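Local coordinates for protein DNA helicase RecQ (Deinococcus radiodurans, PDB 4Q48) that probably couples ATP hydrolysis to the unwinding of duplex DNA, translocating 3' to 5', the chain here being its catalytic core, at residues 380-385 against 401-406. Numbering follows the deposited sequence.
Sequences TCRRQV and CDVCLN. With ZN (zinc ion), chain C.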
ATOM      1  N   THR A 380      10.906 -10.401  13.963  1.00 32.38           N
ATOM      2  CA  THR A 380      10.076 -11.537  13.624  1.00 31.40           C
ATOM      3  C   THR A 380       9.733 -11.422  12.155  1.00 28.91           C
ATOM      4  O   THR A 380       9.907 -10.363  11.571  1.00 31.49           O
ATOM      5  CB  THR A 380       8.789 -11.564  14.497  1.00 37.26           C
ATOM      6  OG1 THR A 380       8.114 -10.281  14.424  1.00 32.41           O
ATOM      7  CG2 THR A 380       9.150 -11.827  15.954  1.00 27.27           C
ATOM      8  N   CYS A 381       9.247 -12.512  11.577  1.00 31.26           N
ATOM      9  CA  CYS A 381       8.859 -12.627  10.154  1.00 33.98           C
ATOM     10  C   CYS A 381       8.655 -11.319   9.393  1.00 33.65           C
ATOM     11  O   CYS A 381       7.810 -10.507   9.788  1.00 38.00           O
ATOM     12  CB  CYS A 381       7.582 -13.448  10.081  1.00 31.72           C
ATOM     13  SG  CYS A 381       6.945 -13.788   8.423  1.00 37.33           S
ATOM     14  N   ARG A 382       9.440 -11.094   8.336  1.00 32.82           N
ATOM     15  CA  ARG A 382       9.308  -9.865   7.541  1.00 31.90           C
ATOM     16  C   ARG A 382       7.960  -9.768   6.860  1.00 31.33           C
ATOM     17  O   ARG A 382       7.417  -8.681   6.737  1.00 29.70           O
ATOM     18  CB  ARG A 382      10.335  -9.771   6.425  1.00 33.08           C
ATOM     19  CG  ARG A 382      11.709 -10.123   6.768  1.00 38.92           C
ATOM     20  CD  ARG A 382      12.582  -9.490   5.756  1.00 35.49           C
ATOM     21  NE  ARG A 382      12.949  -8.211   6.307  1.00 38.57           N
ATOM     22  CZ  ARG A 382      13.995  -8.053   7.096  1.00 37.81           C
ATOM     23  NH1 ARG A 382      14.777  -9.095   7.365  1.00 38.93           N
ATOM     24  NH2 ARG A 382      14.263  -6.859   7.589  1.00 36.77           N
ATOM     25  N   ARG A 383       7.463 -10.906   6.370  1.00 28.61           N
ATOM     26  CA  ARG A 383       6.255 -10.935   5.559  1.00 27.32           C
ATOM     27  C   ARG A 383       5.080 -10.420   6.387  1.00 31.32           C
ATOM     28  O   ARG A 383       4.365  -9.531   5.946  1.00 30.79           O
ATOM     29  CB  ARG A 383       5.973 -12.351   5.035  1.00 31.79           C
ATOM     30  CG  ARG A 383       5.071 -12.406   3.798  1.00 30.97           C
ATOM     31  CD  ARG A 383       4.802 -13.812   3.332  1.00 28.91           C
ATOM     32  NE  ARG A 383       6.006 -14.470   2.854  1.00 33.55           N
ATOM     33  CZ  ARG A 383       6.386 -14.490   1.579  1.00 36.48           C
ATOM     34  NH1 ARG A 383       5.633 -13.886   0.670  1.00 36.05           N
ATOM     35  NH2 ARG A 383       7.506 -15.123   1.209  1.00 30.82           N
ATOM     36  N   GLN A 384       4.947 -10.919   7.618  1.00 32.58           N
ATOM     37  CA  GLN A 384       3.922 -10.437   8.534  1.00 30.54           C
ATOM     38  C   GLN A 384       3.954  -8.915   8.661  1.00 31.28           C
ATOM     39  O   GLN A 384       2.901  -8.269   8.579  1.00 37.43           O
ATOM     40  CB  GLN A 384       4.063 -11.069   9.916  1.00 27.38           C
ATOM     41  CG  GLN A 384       3.469 -12.461  10.026  1.00 32.32           C
ATOM     42  CD  GLN A 384       3.724 -13.126  11.377  1.00 43.32           C
ATOM     43  OE1 GLN A 384       4.720 -12.852  12.059  1.00 42.26           O
ATOM     44  NE2 GLN A 384       2.832 -14.030  11.756  1.00 49.47           N
ATOM     45  N   VAL A 385       5.136  -8.335   8.832  1.00 28.19           N
ATOM     46  CA  VAL A 385       5.238  -6.886   8.986  1.00 25.98           C
ATOM     47  C   VAL A 385       4.825  -6.158   7.722  1.00 29.72           C
ATOM     48  O   VAL A 385       4.138  -5.139   7.789  1.00 31.77           O
ATOM     49  CB  VAL A 385       6.667  -6.457   9.378  1.00 28.72           C
ATOM     50  CG1 VAL A 385       6.876  -4.946   9.189  1.00 27.27           C
ATOM     51  CG2 VAL A 385       7.004  -6.882  10.820  1.00 23.80           C
ATOM     52  N   CYS A 401      10.994 -16.212   4.527  1.00 31.79           N
ATOM     53  CA  CYS A 401      11.697 -14.938   4.550  1.00 34.35           C
ATOM     54  C   CYS A 401      12.994 -15.124   5.335  1.00 34.14           C
ATOM     55  O   CYS A 401      13.144 -16.118   6.065  1.00 31.95           O
ATOM     56  CB  CYS A 401      10.823 -13.832   5.150  1.00 32.68           C
ATOM     57  SG  CYS A 401      10.617 -13.938   6.902  1.00 36.95           S
ATOM     58  N   ASP A 402      13.952 -14.222   5.140  1.00 27.58           N
ATOM     59  CA  ASP A 402      15.242 -14.398   5.783  1.00 30.57           C
ATOM     60  C   ASP A 402      15.151 -14.366   7.301  1.00 34.41           C
ATOM     61  O   ASP A 402      15.900 -15.061   7.966  1.00 39.73           O
ATOM     62  CB  ASP A 402      16.243 -13.369   5.283  1.00 32.65           C
ATOM     63  CG  ASP A 402      15.810 -11.955   5.540  1.00 37.78           C
ATOM     64  OD1 ASP A 402      14.651 -11.735   5.991  1.00 39.05           O
ATOM     65  OD2 ASP A 402      16.631 -11.058   5.249  1.00 36.70           O
ATOM     66  N   VAL A 403      14.220 -13.601   7.857  1.00 33.27           N
ATOM     67  CA  VAL A 403      14.035 -13.602   9.304  1.00 31.33           C
ATOM     68  C   VAL A 403      13.538 -14.953   9.809  1.00 32.75           C
ATOM     69  O   VAL A 403      14.070 -15.489  10.785  1.00 30.95           O
ATOM     70  CB  VAL A 403      13.030 -12.504   9.729  1.00 34.01           C
ATOM     71  CG1 VAL A 403      12.568 -12.697  11.171  1.00 26.01           C
ATOM     72  CG2 VAL A 403      13.632 -11.122   9.508  1.00 33.88           C
ATOM     73  N   CYS A 404      12.533 -15.503   9.120  1.00 34.00           N
ATOM     74  CA  CYS A 404      11.960 -16.812   9.448  1.00 29.22           C
ATOM     75  C   CYS A 404      13.006 -17.936   9.349  1.00 33.47           C
ATOM     76  O   CYS A 404      13.090 -18.798  10.227  1.00 28.62           O
ATOM     77  CB  CYS A 404      10.778 -17.119   8.525  1.00 31.34           C
ATOM     78  SG  CYS A 404       9.205 -16.644   9.132  1.00 36.85           S
ATOM     79  N   LEU A 405      13.812 -17.898   8.285  1.00 32.43           N
ATOM     80  CA  LEU A 405      14.745 -18.974   7.982  1.00 35.08           C
ATOM     81  C   LEU A 405      16.055 -18.838   8.760  1.00 36.25           C
ATOM     82  O   LEU A 405      16.693 -19.826   9.115  1.00 39.68           O
ATOM     83  CB  LEU A 405      15.039 -19.018   6.463  1.00 36.45           C
ATOM     84  CG  LEU A 405      13.890 -19.310   5.489  1.00 32.58           C
ATOM     85  CD1 LEU A 405      14.265 -19.013   4.020  1.00 26.22           C
ATOM     86  CD2 LEU A 405      13.393 -20.736   5.658  1.00 17.97           C
ATOM     87  N   ASN A 406      16.441 -17.612   9.064  1.00 38.48           N
ATOM     88  CA  ASN A 406      17.668 -17.392   9.812  1.00 38.74           C
ATOM     89  C   ASN A 406      17.393 -16.401  10.916  1.00 33.86           C
ATOM     90  O   ASN A 406      17.768 -15.235  10.820  1.00 33.21           O
ATOM     91  CB  ASN A 406      18.760 -16.911   8.868  1.00 39.51           C
ATOM     92  CG  ASN A 406      18.831 -17.779   7.617  1.00 49.90           C
ATOM     93  OD1 ASN A 406      19.284 -18.928   7.671  1.00 50.11           O
ATOM     94  ND2 ASN A 406      18.325 -17.250   6.494  1.00 46.75           N
TER
HETATM   95 ZN    ZN C 801       8.668 -15.061   7.420  1.00 35.00          ZN
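Three thiolates from two helix starts grip one zinc ion: Cys381 SG at 2.4 Å, Cys401 SG at 2.3 Å and Cys404 SG at 2.4 Å from ZN, with Cys398 as fourth ligand. Cys381 and Cys401 are also N-cap residues, whose sulfurs accept capping bonds. Cys381 SG, anti to its backbone N (chi1 -177°), accepts from Gln384 N; Cys404 N donates to Cys401 SG (3.3 Å), which also takes, across the contact, a weak bond from Arg382 N. These N-H groups would probably temper the thiolate charge. Beyond the metal, the Arg382 chain bends at chi3 (92°) and brings NH1 to Asp402 OD1 at 3.0 Å, a nearly straight salt bridge in the guanidinium plane that meets OD1 from above the carboxylate plane. Arg382 NH2 is satisfied by Tyr375 O, and Asp402 OD2 by Val216 N of strand 212-218. Val403 packs its CG2 against the Arg382 chain and its CG1 on the 380-381 peptide. An alanine in place of Arg382 would lose the salt bridge and would probably loosen helix 402-405 against helix 382-389. Four cysteines around zinc, the last three spaced Cys-x-x-Cys-x-x-Cys, with two of the ligands capping the helices that follow them, make up the Cys4 zinc site of the RecQ zinc-binding domain.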